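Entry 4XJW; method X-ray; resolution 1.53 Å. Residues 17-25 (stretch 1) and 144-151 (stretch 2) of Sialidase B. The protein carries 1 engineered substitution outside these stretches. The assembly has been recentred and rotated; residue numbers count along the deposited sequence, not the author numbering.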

# COMPACT_ATOMS: atom_id res chain seq x y z
N ILE A 17 -15.13 9.34 -33.75
CA ILE A 17 -16.53 9.13 -34.06
C ILE A 17 -17.29 10.39 -33.65
O ILE A 17 -17.21 10.81 -32.49
CB ILE A 17 -17.07 7.90 -33.30
CG1 ILE A 17 -16.35 6.64 -33.77
CG2 ILE A 17 -18.58 7.78 -33.48
CD1 ILE A 17 -16.53 5.43 -32.87
N ASP A 18 -17.98 11.00 -34.61
CA ASP A 18 -18.75 12.22 -34.37
C ASP A 18 -20.12 11.84 -33.81
O ASP A 18 -20.83 11.04 -34.41
CB ASP A 18 -18.94 12.97 -35.70
CG ASP A 18 -19.38 14.42 -35.50
OD1 ASP A 18 -19.67 14.81 -34.35
OD2 ASP A 18 -19.46 15.17 -36.50
N ILE A 19 -20.47 12.40 -32.65
CA ILE A 19 -21.80 12.22 -32.08
C ILE A 19 -22.49 13.57 -31.85
O ILE A 19 -23.38 13.70 -31.00
CB ILE A 19 -21.76 11.39 -30.75
CG1 ILE A 19 -20.89 12.09 -29.70
CG2 ILE A 19 -21.25 9.98 -31.01
CD1 ILE A 19 -20.81 11.34 -28.37
N SER A 20 -22.06 14.57 -32.62
CA SER A 20 -22.56 15.94 -32.47
C SER A 20 -24.07 16.07 -32.57
O SER A 20 -24.70 16.71 -31.72
CB SER A 20 -21.89 16.86 -33.49
OG SER A 20 -20.49 16.94 -33.28
N SER A 21 -24.66 15.47 -33.60
CA SER A 21 -26.09 15.61 -33.84
C SER A 21 -26.93 15.00 -32.72
O SER A 21 -28.07 15.42 -32.48
CB SER A 21 -26.48 14.98 -35.18
OG SER A 21 -26.19 13.60 -35.20
N LEU A 22 -26.36 14.01 -32.04
CA LEU A 22 -27.08 13.27 -31.01
C LEU A 22 -26.98 13.92 -29.63
O LEU A 22 -27.64 13.50 -28.69
CB LEU A 22 -26.54 11.84 -30.94
CG LEU A 22 -26.77 11.01 -32.20
CD1 LEU A 22 -25.98 9.71 -32.14
CD2 LEU A 22 -28.26 10.75 -32.37
N LEU A 23 -26.16 14.96 -29.52
CA LEU A 23 -25.76 15.45 -28.21
C LEU A 23 -25.81 16.97 -28.03
O LEU A 23 -26.30 17.47 -27.02
CB LEU A 23 -24.36 14.90 -27.87
CG LEU A 23 -23.77 15.10 -26.48
CD1 LEU A 23 -24.81 14.84 -25.41
CD2 LEU A 23 -22.56 14.19 -26.29
N LEU A 24 -25.31 17.72 -29.01
CA LEU A 24 -25.08 19.16 -28.81
C LEU A 24 -26.33 20.01 -28.52
O LEU A 24 -26.27 20.94 -27.71
CB LEU A 24 -24.27 19.75 -29.96
CG LEU A 24 -22.85 19.20 -30.02
CD1 LEU A 24 -22.11 19.77 -31.20
CD2 LEU A 24 -22.12 19.49 -28.73
N ASP A 25 -27.44 19.70 -29.16
CA ASP A 25 -28.67 20.45 -28.90
C ASP A 25 -29.27 20.10 -27.53
O ASP A 25 -30.05 20.87 -26.96
CB ASP A 25 -29.69 20.24 -30.02
CG ASP A 25 -29.55 18.89 -30.70
OD1 ASP A 25 -29.23 17.89 -30.02
OD2 ASP A 25 -29.77 18.83 -31.94
N GLY A 144 -18.27 28.64 -28.27
CA GLY A 144 -18.26 28.12 -29.63
C GLY A 144 -18.18 26.62 -29.81
O GLY A 144 -17.85 26.15 -30.90
N ILE A 145 -18.48 25.85 -28.76
CA ILE A 145 -18.53 24.40 -28.90
C ILE A 145 -19.46 24.02 -30.06
O ILE A 145 -20.58 24.53 -30.16
CB ILE A 145 -18.99 23.70 -27.59
CG1 ILE A 145 -17.79 23.45 -26.68
CG2 ILE A 145 -19.65 22.37 -27.90
CD1 ILE A 145 -18.17 22.77 -25.38
N ASP A 146 -18.97 23.15 -30.94
CA ASP A 146 -19.74 22.71 -32.10
C ASP A 146 -19.50 21.25 -32.47
O ASP A 146 -20.01 20.77 -33.48
CB ASP A 146 -19.48 23.62 -33.32
CG ASP A 146 -18.00 23.67 -33.73
OD1 ASP A 146 -17.23 22.73 -33.45
OD2 ASP A 146 -17.62 24.67 -34.37
N LYS A 147 -18.74 20.53 -31.65
CA LYS A 147 -18.43 19.13 -31.93
C LYS A 147 -18.41 18.30 -30.66
O LYS A 147 -17.85 18.73 -29.65
CB LYS A 147 -17.06 19.01 -32.58
CG LYS A 147 -16.99 19.47 -34.01
CD LYS A 147 -17.72 18.51 -34.93
CE LYS A 147 -17.38 18.81 -36.38
NZ LYS A 147 -18.10 17.88 -37.30
N ALA A 148 -19.03 17.12 -30.72
CA ALA A 148 -18.92 16.12 -29.67
C ALA A 148 -18.29 14.88 -30.29
O ALA A 148 -18.73 14.41 -31.34
CB ALA A 148 -20.28 15.80 -29.08
N THR A 149 -17.25 14.35 -29.65
CA THR A 149 -16.42 13.34 -30.28
C THR A 149 -16.10 12.18 -29.35
O THR A 149 -15.88 12.38 -28.15
CB THR A 149 -15.10 13.97 -30.75
OG1 THR A 149 -15.37 15.18 -31.45
CG2 THR A 149 -14.33 13.02 -31.67
N LEU A 150 -16.08 10.97 -29.90
CA LEU A 150 -15.53 9.82 -29.18
C LEU A 150 -14.19 9.40 -29.77
O LEU A 150 -14.03 9.36 -30.99
CB LEU A 150 -16.50 8.64 -29.23
CG LEU A 150 -17.89 8.92 -28.69
CD1 LEU A 150 -18.78 7.70 -28.88
CD2 LEU A 150 -17.81 9.32 -27.21
N GLY A 151 -13.23 9.08 -28.91
CA GLY A 151 -11.94 8.57 -29.36
C GLY A 151 -10.99 9.59 -29.97
O GLY A 151 -10.01 9.19 -30.61

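Where the strand pairing runs out, a serine hydroxyl takes over from the backbone. Ala-148 N donates to Ser-20 OG at 3.0 Å, and that hydroxyl in turn donates a short hydrogen bond to Asp-18, Ser-20 OG to Asp-18 OD1 at 2.5 Å. The same carboxylate oxygen accepts from the backbone, Ser-20 N to Asp-18 OD1 at 3.0 Å, so the aspartate braces the turn that presents the serine. Its other oxygen reaches across: Asp-18 OD2 and Lys-147 NZ form a salt bridge at 3.1 Å, for which the long lysine side chain curls back although its CA-to-CB bond points away. Asp-18 OD1 also lies 3.2 Å from Ala-148 O; both are acceptors, so the approach is close but not a hydrogen bond.

Before this switch the pairing is ordinary antiparallel sheet. Ile-17 and Leu-150 form a hydrogen-bonded pair, Ile-17 N to Leu-150 O at 3.0 Å and Leu-150 N to Ile-17 O at 2.8 Å, both nearly straight. Asp-18 and Thr-149 follow as the non-hydrogen-bonded pair, and Ile-19 N still donates to Ala-148 O at 3.0 Å. Stretch 1 then turns into a weakly bonded helix near Ser-20 to Leu-23.

The rule on the apolar side is a small residue met by three larger ones. Ala-148 points its methyl toward stretch 1, where CB meets Ile-19 CG1 at 3.8 Å and Leu-23 CD2 at 3.9 Å, with Leu-24 CD2 at 4.1 Å from the same CB. Leu-24 also reaches Ile-145, CD2 to CG2 at 3.9 Å, and lays its CD1 3.3 Å from Asp-146 C, tight against the backbone. Towards the sheet, Ile-19 CD1 packs on Leu-150 CG at 3.8 Å, so hydrophobic contact continues from the turn into the paired strands.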